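Local coordinates for protein alpha-L-rhamnosidase (Streptomyces avermitilis, PDB 3W5M) that hydrolyses terminal non-reducing alpha-L-rhamnose residues from citrus flavonoids and gum arabic, and carries a calcium-dependent rhamnose-binding module, CBM67, at residues E136-I141 with K250-A255; W158-V163 with N219-V224. One frame throughout, in Å; residues are numbered along the deposited sequence. Where two conformers were deposited one is given.

Contact 1: residues E136-I141 with K250-A255; sequences EGSSWI and KIFSDA
Ser139 and Ser253 bring the backbones together where the chain entering the CBM67 beta-sandwich passes the end of strand 247-252, an outermost strand of one of its sheets, the closest CA pair being Ser138 and Phe252 at 5.2 Å. The main chains share one long, bent bond, Ser139 N to Ser253 O at 3.3 Å with an N-H...O angle of 138°, so side chains do much of the joining. Ser253 returns the link through its hydroxyl: with OG set between the backbone N and the carbonyl carbon (chi1 47°), it donates to Ser139 O at 2.6 Å, in the plane of that carbonyl. The same OG bonds to Cys238 N, while Ser138 OG bonds to Cys238 O, so Ser138 and Ser253 are both tied to strand 235-244.

Beyond them, the Phe252 ring lies under the peptide of Gly137, whose O sits over the ring centre, 3.4 Å above the plane. Ser138 CB comes obliquely to the ring, 3.6 Å from Phe252 CD1. An alanine in place of Phe252 would probably leave the Gly137 carbonyl and Ser138 CB without the surface they rest on, and the turn before Ser138 freer to shift. At the outer end two waters bridge Glu136 O to Lys250 NZ, the second holding the ammonium only weakly. On the other side of the serines, Ile141 leans on the backbone that leaves the strand, its CG2 branch reaching Asp254 N at 3.6 Å.

Contact 2: residues W158-V163 with N219-V224; sequences WFRRTV and NNTLAV
Two neighbouring antiparallel strands of the five-stranded sheet in the CBM67 beta-sandwich meet here, Phe159 pairing with Val224, Arg161 with Leu222 and Val163 with Asn220 as hydrogen-bonded pairs. Six backbone bonds join them, from the nearly straight Leu222 N to Arg161 O (2.7 Å, 171°) to the more bent Phe159 N to Val224 O (136°). At the non-hydrogen-bonded pairs, CA-H groups fill in, as with Ala223 CA against Phe159 O at 3.2 Å.

One face carries Arg160, Thr162, Thr221 and Ala223. The two threonine hydroxyls share a hydrogen bond, OG1 to OG1 at 3.3 Å, and Thr221 CG2 lies over one face of the Arg160 guanidinium, 3.7 Å from NH1. The Arg160 chain bends at chi3 (50°), which turns NE out of line with the chain; NE forms a salt bridge with Asp275, and NH1 bonds to the carbonyls of Trp268 and Glu270, so this buried charge is gripped by residues between strands 258-260 and 282-286.

The opposite face holds Phe159, Val163, Leu222 and Val224, with Arg161 and Asn220 among them. Val163 CG2 and Leu222 CD1 touch at 4.0 Å, their side chains crossing at about a right angle, and Phe159 meets Val224 through CB atoms 4.2 Å apart. Val224 O lies at the Phe159 ring edge, in its plane, while Trp236 of the other sheet meets that ring edge-to-face, the kind of intersheet packing typical of a beta-sandwich core.

Overall arrangement
Both contacts lie within CBM67, their centres 13 Å apart. Along the chain contact 2 is nested inside the loop closed by contact 1: strand 139-142 leads directly to 156-165; 218-227 comes later, after several strands, and 247-252 last. Contact 2 lies within the five-stranded sheet, whereas contact 1 ties strand 139-142, which pairs with 282-286, to the end of 247-252 at the border of the four-stranded one. They touch directly: Ile251 CG2 packs on Val163 CG1 at 3.8 Å, and Ile141 rests on Phe159. The calcium-dependent rhamnose site lies nearby: the side chain of Asp179, which binds calcium and rhamnose, is about 11 Å from those of Ile141 and Phe159.

Contact 1: residues E136-I141 with K250-A255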
ATOM      1  N   GLU A 136      19.619  21.015 -22.589  1.00 29.44           N
ATOM      2  CA  GLU A 136      20.222  22.338 -22.417  1.00 30.17           C
ATOM      3  C   GLU A 136      21.338  22.556 -23.431  1.00 30.33           C
ATOM      4  O   GLU A 136      22.147  21.667 -23.693  1.00 33.36           O
ATOM      5  CB  GLU A 136      20.765  22.494 -20.991  1.00 34.77           C
ATOM      6  CG  GLU A 136      19.703  22.219 -19.943  1.00 41.05           C
ATOM      7  CD  GLU A 136      20.049  22.719 -18.548  1.00 47.35           C
ATOM      8  OE1 GLU A 136      20.809  23.708 -18.409  1.00 48.41           O
ATOM      9  OE2 GLU A 136      19.531  22.120 -17.581  1.00 49.10           O
ATOM     10  N   GLY A 137      21.360  23.735 -24.025  1.00 29.35           N
ATOM     11  CA  GLY A 137      22.306  24.004 -25.102  1.00 26.49           C
ATOM     12  C   GLY A 137      21.745  23.679 -26.478  1.00 25.70           C
ATOM     13  O   GLY A 137      22.340  24.068 -27.471  1.00 25.71           O
ATOM     14  N   SER A 138      20.604  22.985 -26.548  1.00 23.81           N
ATOM     15  CA  SER A 138      20.011  22.637 -27.823  1.00 22.67           C
ATOM     16  C   SER A 138      18.906  23.623 -28.210  1.00 22.47           C
ATOM     17  O   SER A 138      18.549  24.530 -27.433  1.00 20.62           O
ATOM     18  CB  SER A 138      19.456  21.212 -27.798  1.00 23.35           C
ATOM     19  OG  SER A 138      19.260  20.795 -29.130  1.00 28.50           O
ATOM     20  N   SER A 139      18.392  23.453 -29.418  1.00 20.44           N
ATOM     21  CA  SER A 139      17.329  24.319 -29.929  1.00 21.72           C
ATOM     22  C   SER A 139      16.197  23.491 -30.470  1.00 20.54           C
ATOM     23  O   SER A 139      16.429  22.404 -31.048  1.00 18.80           O
ATOM     24  CB  SER A 139      17.886  25.165 -31.055  1.00 22.36           C
ATOM     25  OG  SER A 139      18.885  26.017 -30.537  1.00 27.29           O
ATOM     26  N   TRP A 140      14.966  23.985 -30.294  1.00 19.81           N
ATOM     27  CA  TRP A 140      13.812  23.424 -30.981  1.00 19.39           C
ATOM     28  C   TRP A 140      13.873  23.883 -32.421  1.00 19.20           C
ATOM     29  O   TRP A 140      14.037  25.078 -32.670  1.00 19.84           O
ATOM     30  CB  TRP A 140      12.498  23.933 -30.396  1.00 18.58           C
ATOM     31  CG  TRP A 140      12.259  23.494 -28.987  1.00 20.25           C
ATOM     32  CD1 TRP A 140      12.661  24.126 -27.864  1.00 18.81           C
ATOM     33  CD2 TRP A 140      11.495  22.362 -28.567  1.00 19.60           C
ATOM     34  NE1 TRP A 140      12.242  23.431 -26.748  1.00 20.76           N
ATOM     35  CE2 TRP A 140      11.515  22.345 -27.153  1.00 20.14           C
ATOM     36  CE3 TRP A 140      10.796  21.352 -29.249  1.00 19.76           C
ATOM     37  CZ2 TRP A 140      10.844  21.369 -26.397  1.00 20.84           C
ATOM     38  CZ3 TRP A 140      10.158  20.370 -28.505  1.00 20.30           C
ATOM     39  CH2 TRP A 140      10.181  20.387 -27.086  1.00 19.52           C
ATOM     40  N   ILE A 141      13.799  22.943 -33.361  1.00 17.59           N
ATOM     41  CA  ILE A 141      13.883  23.297 -34.773  1.00 18.08           C
ATOM     42  C   ILE A 141      12.672  22.821 -35.558  1.00 17.54           C
ATOM     43  O   ILE A 141      11.942  21.907 -35.130  1.00 18.14           O
ATOM     44  CB  ILE A 141      15.202  22.806 -35.449  1.00 17.85           C
ATOM     45  CG1 ILE A 141      15.334  21.284 -35.429  1.00 17.53           C
ATOM     46  CG2 ILE A 141      16.387  23.434 -34.781  1.00 17.96           C
ATOM     47  CD1 ILE A 141      16.397  20.788 -36.396  1.00 17.92           C
ATOM     48  N   LYS A 250      28.986  17.039 -27.743  1.00 28.98           N
ATOM     49  CA  LYS A 250      27.536  17.115 -27.957  1.00 28.48           C
ATOM     50  C   LYS A 250      27.197  17.627 -29.352  1.00 26.75           C
ATOM     51  O   LYS A 250      27.821  18.570 -29.826  1.00 27.76           O
ATOM     52  CB  LYS A 250      26.893  18.006 -26.900  1.00 29.83           C
ATOM     53  CG  LYS A 250      26.920  17.401 -25.499  1.00 31.71           C
ATOM     54  CD  LYS A 250      26.261  18.336 -24.509  1.00 33.13           C
ATOM     55  CE  LYS A 250      26.580  17.926 -23.086  1.00 34.79           C
ATOM     56  NZ  LYS A 250      25.541  18.488 -22.189  1.00 37.11           N
ATOM     57  N   ILE A 251      26.220  17.000 -30.008  1.00 24.26           N
ATOM     58  CA  ILE A 251      25.683  17.465 -31.280  1.00 23.14           C
ATOM     59  C   ILE A 251      24.238  17.889 -30.998  1.00 22.16           C
ATOM     60  O   ILE A 251      23.479  17.120 -30.405  1.00 20.49           O
ATOM     61  CB  ILE A 251      25.654  16.326 -32.346  1.00 24.62           C
ATOM     62  CG1 ILE A 251      27.051  15.698 -32.588  1.00 26.13           C
ATOM     63  CG2 ILE A 251      25.018  16.778 -33.660  1.00 24.61           C
ATOM     64  CD1 ILE A 251      28.172  16.662 -32.873  1.00 28.52           C
ATOM     65  N   PHE A 252      23.861  19.092 -31.431  1.00 20.62           N
ATOM     66  CA  PHE A 252      22.511  19.596 -31.149  1.00 21.82           C
ATOM     67  C   PHE A 252      21.625  19.632 -32.367  1.00 21.19           C
ATOM     68  O   PHE A 252      22.121  19.626 -33.489  1.00 20.72           O
ATOM     69  CB  PHE A 252      22.628  21.034 -30.632  1.00 24.00           C
ATOM     70  CG  PHE A 252      23.463  21.162 -29.393  1.00 24.58           C
ATOM     71  CD1 PHE A 252      23.016  20.631 -28.183  1.00 26.08           C
ATOM     72  CD2 PHE A 252      24.695  21.809 -29.428  1.00 27.29           C
ATOM     73  CE1 PHE A 252      23.770  20.770 -27.023  1.00 25.56           C
ATOM     74  CE2 PHE A 252      25.461  21.937 -28.269  1.00 30.01           C
ATOM     75  CZ  PHE A 252      24.994  21.406 -27.076  1.00 28.08           C
ATOM     76  N   SER A 253      20.306  19.710 -32.144  1.00 21.57           N
ATOM     77  CA  SER A 253      19.381  20.162 -33.176  1.00 19.92           C
ATOM     78  C   SER A 253      19.564  21.692 -33.296  1.00 21.18           C
ATOM     79  O   SER A 253      19.557  22.429 -32.287  1.00 21.36           O
ATOM     80  CB  SER A 253      17.937  19.803 -32.813  1.00 20.18           C
ATOM     81  OG  SER A 253      17.662  20.162 -31.452  1.00 19.20           O
ATOM     82  N   ASP A 254      19.774  22.159 -34.518  1.00 21.19           N
ATOM     83  CA  ASP A 254      20.121  23.576 -34.751  1.00 21.75           C
ATOM     84  C   ASP A 254      20.120  23.833 -36.263  1.00 21.24           C
ATOM     85  O   ASP A 254      19.711  22.951 -37.027  1.00 20.05           O
ATOM     86  CB  ASP A 254      21.441  23.995 -34.055  1.00 24.99           C
ATOM     87  CG  ASP A 254      22.668  23.224 -34.558  1.00 26.69           C
ATOM     88  OD1 ASP A 254      22.683  22.741 -35.700  1.00 27.59           O
ATOM     89  OD2 ASP A 254      23.636  23.107 -33.777  1.00 29.37           O
ATOM     90  N   ALA A 255      20.527  25.036 -36.698  1.00 20.98           N
ATOM     91  CA  ALA A 255      20.458  25.412 -38.128  1.00 21.30           C
ATOM     92  C   ALA A 255      21.505  24.716 -39.027  1.00 22.34           C
ATOM     93  O   ALA A 255      21.517  24.904 -40.252  1.00 24.67           O
ATOM     94  CB  ALA A 255      20.538  26.939 -38.293  1.00 21.97           C
TER
HETATM   95  O   HOH W   1      22.896  18.949 -22.977  1.00 39.79           O
HETATM   96  O   HOH W   2      24.758  21.566 -23.278  1.00 43.56           O

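Contact 2: residues W158-V163 with N219-V224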
ATOM      1  N   TRP A 158      10.840  16.906 -42.804  1.00 18.79           N
ATOM      2  CA  TRP A 158      11.953  15.950 -42.830  1.00 19.89           C
ATOM      3  C   TRP A 158      13.261  16.703 -42.595  1.00 19.71           C
ATOM      4  O   TRP A 158      13.413  17.861 -43.053  1.00 21.41           O
ATOM      5  CB  TRP A 158      11.954  15.221 -44.188  1.00 21.13           C
ATOM      6  CG  TRP A 158      10.729  14.352 -44.373  1.00 22.76           C
ATOM      7  CD1 TRP A 158      10.610  13.027 -44.063  1.00 24.27           C
ATOM      8  CD2 TRP A 158       9.444  14.758 -44.891  1.00 23.04           C
ATOM      9  NE1 TRP A 158       9.343  12.582 -44.355  1.00 25.29           N
ATOM     10  CE2 TRP A 158       8.606  13.625 -44.854  1.00 23.93           C
ATOM     11  CE3 TRP A 158       8.927  15.976 -45.377  1.00 23.42           C
ATOM     12  CZ2 TRP A 158       7.272  13.659 -45.292  1.00 24.45           C
ATOM     13  CZ3 TRP A 158       7.606  16.022 -45.795  1.00 23.79           C
ATOM     14  CH2 TRP A 158       6.789  14.866 -45.751  1.00 25.65           C
ATOM     15  N   PHE A 159      14.206  16.053 -41.911  1.00 17.91           N
ATOM     16  CA  PHE A 159      15.448  16.685 -41.466  1.00 17.81           C
ATOM     17  C   PHE A 159      16.605  15.722 -41.607  1.00 18.26           C
ATOM     18  O   PHE A 159      16.442  14.523 -41.303  1.00 17.95           O
ATOM     19  CB  PHE A 159      15.350  17.059 -39.987  1.00 18.17           C
ATOM     20  CG  PHE A 159      14.183  17.972 -39.689  1.00 17.49           C
ATOM     21  CD1 PHE A 159      12.916  17.423 -39.532  1.00 19.09           C
ATOM     22  CD2 PHE A 159      14.334  19.362 -39.644  1.00 18.21           C
ATOM     23  CE1 PHE A 159      11.808  18.240 -39.301  1.00 17.58           C
ATOM     24  CE2 PHE A 159      13.224  20.178 -39.397  1.00 18.54           C
ATOM     25  CZ  PHE A 159      11.981  19.621 -39.234  1.00 18.57           C
ATOM     26  N   ARG A 160      17.746  16.272 -42.013  1.00 18.62           N
ATOM     27  CA  ARG A 160      18.993  15.517 -42.120  1.00 19.03           C
ATOM     28  C   ARG A 160      20.166  16.286 -41.569  1.00 19.89           C
ATOM     29  O   ARG A 160      20.220  17.525 -41.670  1.00 21.16           O
ATOM     30  CB  ARG A 160      19.296  15.210 -43.597  1.00 18.87           C
ATOM     31  CG  ARG A 160      18.461  14.094 -44.211  1.00 20.38           C
ATOM     32  CD  ARG A 160      18.748  13.892 -45.709  1.00 17.73           C
ATOM     33  NE  ARG A 160      20.178  13.767 -46.020  1.00 19.49           N
ATOM     34  CZ  ARG A 160      20.841  12.615 -46.059  1.00 18.63           C
ATOM     35  NH1 ARG A 160      20.220  11.474 -45.814  1.00 19.06           N
ATOM     36  NH2 ARG A 160      22.140  12.609 -46.371  1.00 19.60           N
ATOM     37  N   ARG A 161      21.133  15.543 -41.032  1.00 20.10           N
ATOM     38  CA  ARG A 161      22.425  16.120 -40.677  0.50 21.47           C
ATOM     39  C   ARG A 161      23.492  15.048 -40.732  1.00 22.02           C
ATOM     40  O   ARG A 161      23.328  13.947 -40.236  1.00 24.56           O
ATOM     41  CB  ARG A 161      22.434  16.794 -39.301  0.50 21.41           C
ATOM     42  CG  ARG A 161      23.703  17.600 -39.051  0.50 21.76           C
ATOM     43  CD  ARG A 161      23.690  18.381 -37.751  0.50 20.68           C
ATOM     44  NE  ARG A 161      25.022  18.886 -37.430  0.50 21.92           N
ATOM     45  CZ  ARG A 161      25.298  19.629 -36.367  0.50 21.33           C
ATOM     46  NH1 ARG A 161      24.331  19.969 -35.520  0.50 18.62           N
ATOM     47  NH2 ARG A 161      26.543  20.042 -36.165  0.50 22.79           N
ATOM     48  N   THR A 162      24.579  15.390 -41.396  1.00 23.51           N
ATOM     49  CA  THR A 162      25.755  14.523 -41.397  1.00 26.40           C
ATOM     50  C   THR A 162      26.798  15.156 -40.502  1.00 27.09           C
ATOM     51  O   THR A 162      27.187  16.301 -40.734  1.00 27.47           O
ATOM     52  CB  THR A 162      26.309  14.309 -42.817  1.00 27.11           C
ATOM     53  OG1 THR A 162      25.309  13.659 -43.603  1.00 27.49           O
ATOM     54  CG2 THR A 162      27.580  13.436 -42.766  1.00 28.54           C
ATOM     55  N   VAL A 163      27.232  14.400 -39.490  1.00 27.07           N
ATOM     56  CA  VAL A 163      28.210  14.866 -38.483  1.00 28.47           C
ATOM     57  C   VAL A 163      29.422  13.950 -38.388  1.00 28.73           C
ATOM     58  O   VAL A 163      29.295  12.725 -38.479  1.00 28.58           O
ATOM     59  CB  VAL A 163      27.582  14.988 -37.076  1.00 30.45           C
ATOM     60  CG1 VAL A 163      26.775  16.264 -36.980  1.00 32.15           C
ATOM     61  CG2 VAL A 163      26.754  13.756 -36.693  1.00 30.16           C
ATOM     62  N   ASN A 219      32.026  10.296 -40.350  1.00 30.15           N
ATOM     63  CA  ASN A 219      30.705  10.817 -40.729  1.00 28.74           C
ATOM     64  C   ASN A 219      29.568   9.841 -40.421  1.00 28.31           C
ATOM     65  O   ASN A 219      29.631   8.666 -40.781  1.00 27.49           O
ATOM     66  CB  ASN A 219      30.671  11.161 -42.223  1.00 32.32           C
ATOM     67  CG  ASN A 219      31.547  12.351 -42.594  1.00 34.49           C
ATOM     68  OD1 ASN A 219      32.097  12.386 -43.693  1.00 37.44           O
ATOM     69  ND2 ASN A 219      31.644  13.345 -41.713  1.00 35.30           N
ATOM     70  N   ASN A 220      28.519  10.339 -39.768  1.00 25.88           N
ATOM     71  CA  ASN A 220      27.322   9.560 -39.442  1.00 25.03           C
ATOM     72  C   ASN A 220      26.183  10.451 -39.925  1.00 24.06           C
ATOM     73  O   ASN A 220      26.245  11.667 -39.702  1.00 22.71           O
ATOM     74  CB  ASN A 220      27.123   9.416 -37.930  1.00 24.84           C
ATOM     75  CG  ASN A 220      28.150   8.530 -37.247  1.00 24.96           C
ATOM     76  OD1 ASN A 220      27.777   7.553 -36.597  1.00 26.04           O
ATOM     77  ND2 ASN A 220      29.429   8.886 -37.338  1.00 25.04           N
ATOM     78  N   THR A 221      25.158   9.861 -40.531  1.00 22.74           N
ATOM     79  CA  THR A 221      24.008  10.612 -41.018  1.00 23.88           C
ATOM     80  C   THR A 221      22.829  10.401 -40.083  1.00 23.10           C
ATOM     81  O   THR A 221      22.408   9.275 -39.837  1.00 24.80           O
ATOM     82  CB  THR A 221      23.666  10.179 -42.439  1.00 25.40           C
ATOM     83  OG1 THR A 221      24.804  10.423 -43.283  1.00 27.43           O
ATOM     84  CG2 THR A 221      22.452  10.952 -42.973  1.00 24.29           C
ATOM     85  N   LEU A 222      22.317  11.494 -39.524  1.00 22.07           N
ATOM     86  CA  LEU A 222      21.146  11.449 -38.654  1.00 22.14           C
ATOM     87  C   LEU A 222      20.008  11.961 -39.509  1.00 21.62           C
ATOM     88  O   LEU A 222      20.201  12.878 -40.324  1.00 21.58           O
ATOM     89  CB  LEU A 222      21.346  12.372 -37.432  1.00 23.10           C
ATOM     90  CG  LEU A 222      22.739  12.248 -36.779  1.00 24.46           C
ATOM     91  CD1 LEU A 222      22.944  13.282 -35.697  1.00 25.03           C
ATOM     92  CD2 LEU A 222      22.901  10.840 -36.203  1.00 24.23           C
ATOM     93  N   ALA A 223      18.838  11.357 -39.349  1.00 22.03           N
ATOM     94  CA  ALA A 223      17.669  11.775 -40.108  1.00 20.89           C
ATOM     95  C   ALA A 223      16.448  11.685 -39.238  1.00 20.27           C
ATOM     96  O   ALA A 223      16.280  10.735 -38.451  1.00 21.73           O
ATOM     97  CB  ALA A 223      17.518  10.916 -41.369  1.00 22.42           C
ATOM     98  N   VAL A 224      15.552  12.659 -39.378  1.00 19.10           N
ATOM     99  CA  VAL A 224      14.419  12.727 -38.466  1.00 19.55           C
ATOM    100  C   VAL A 224      13.244  13.133 -39.314  1.00 20.09           C
ATOM    101  O   VAL A 224      13.369  14.046 -40.110  1.00 19.30           O
ATOM    102  CB  VAL A 224      14.667  13.807 -37.374  1.00 20.51           C
ATOM    103  CG1 VAL A 224      13.410  14.123 -36.586  1.00 18.23           C
ATOM    104  CG2 VAL A 224      15.730  13.331 -36.408  1.00 21.18           C
TER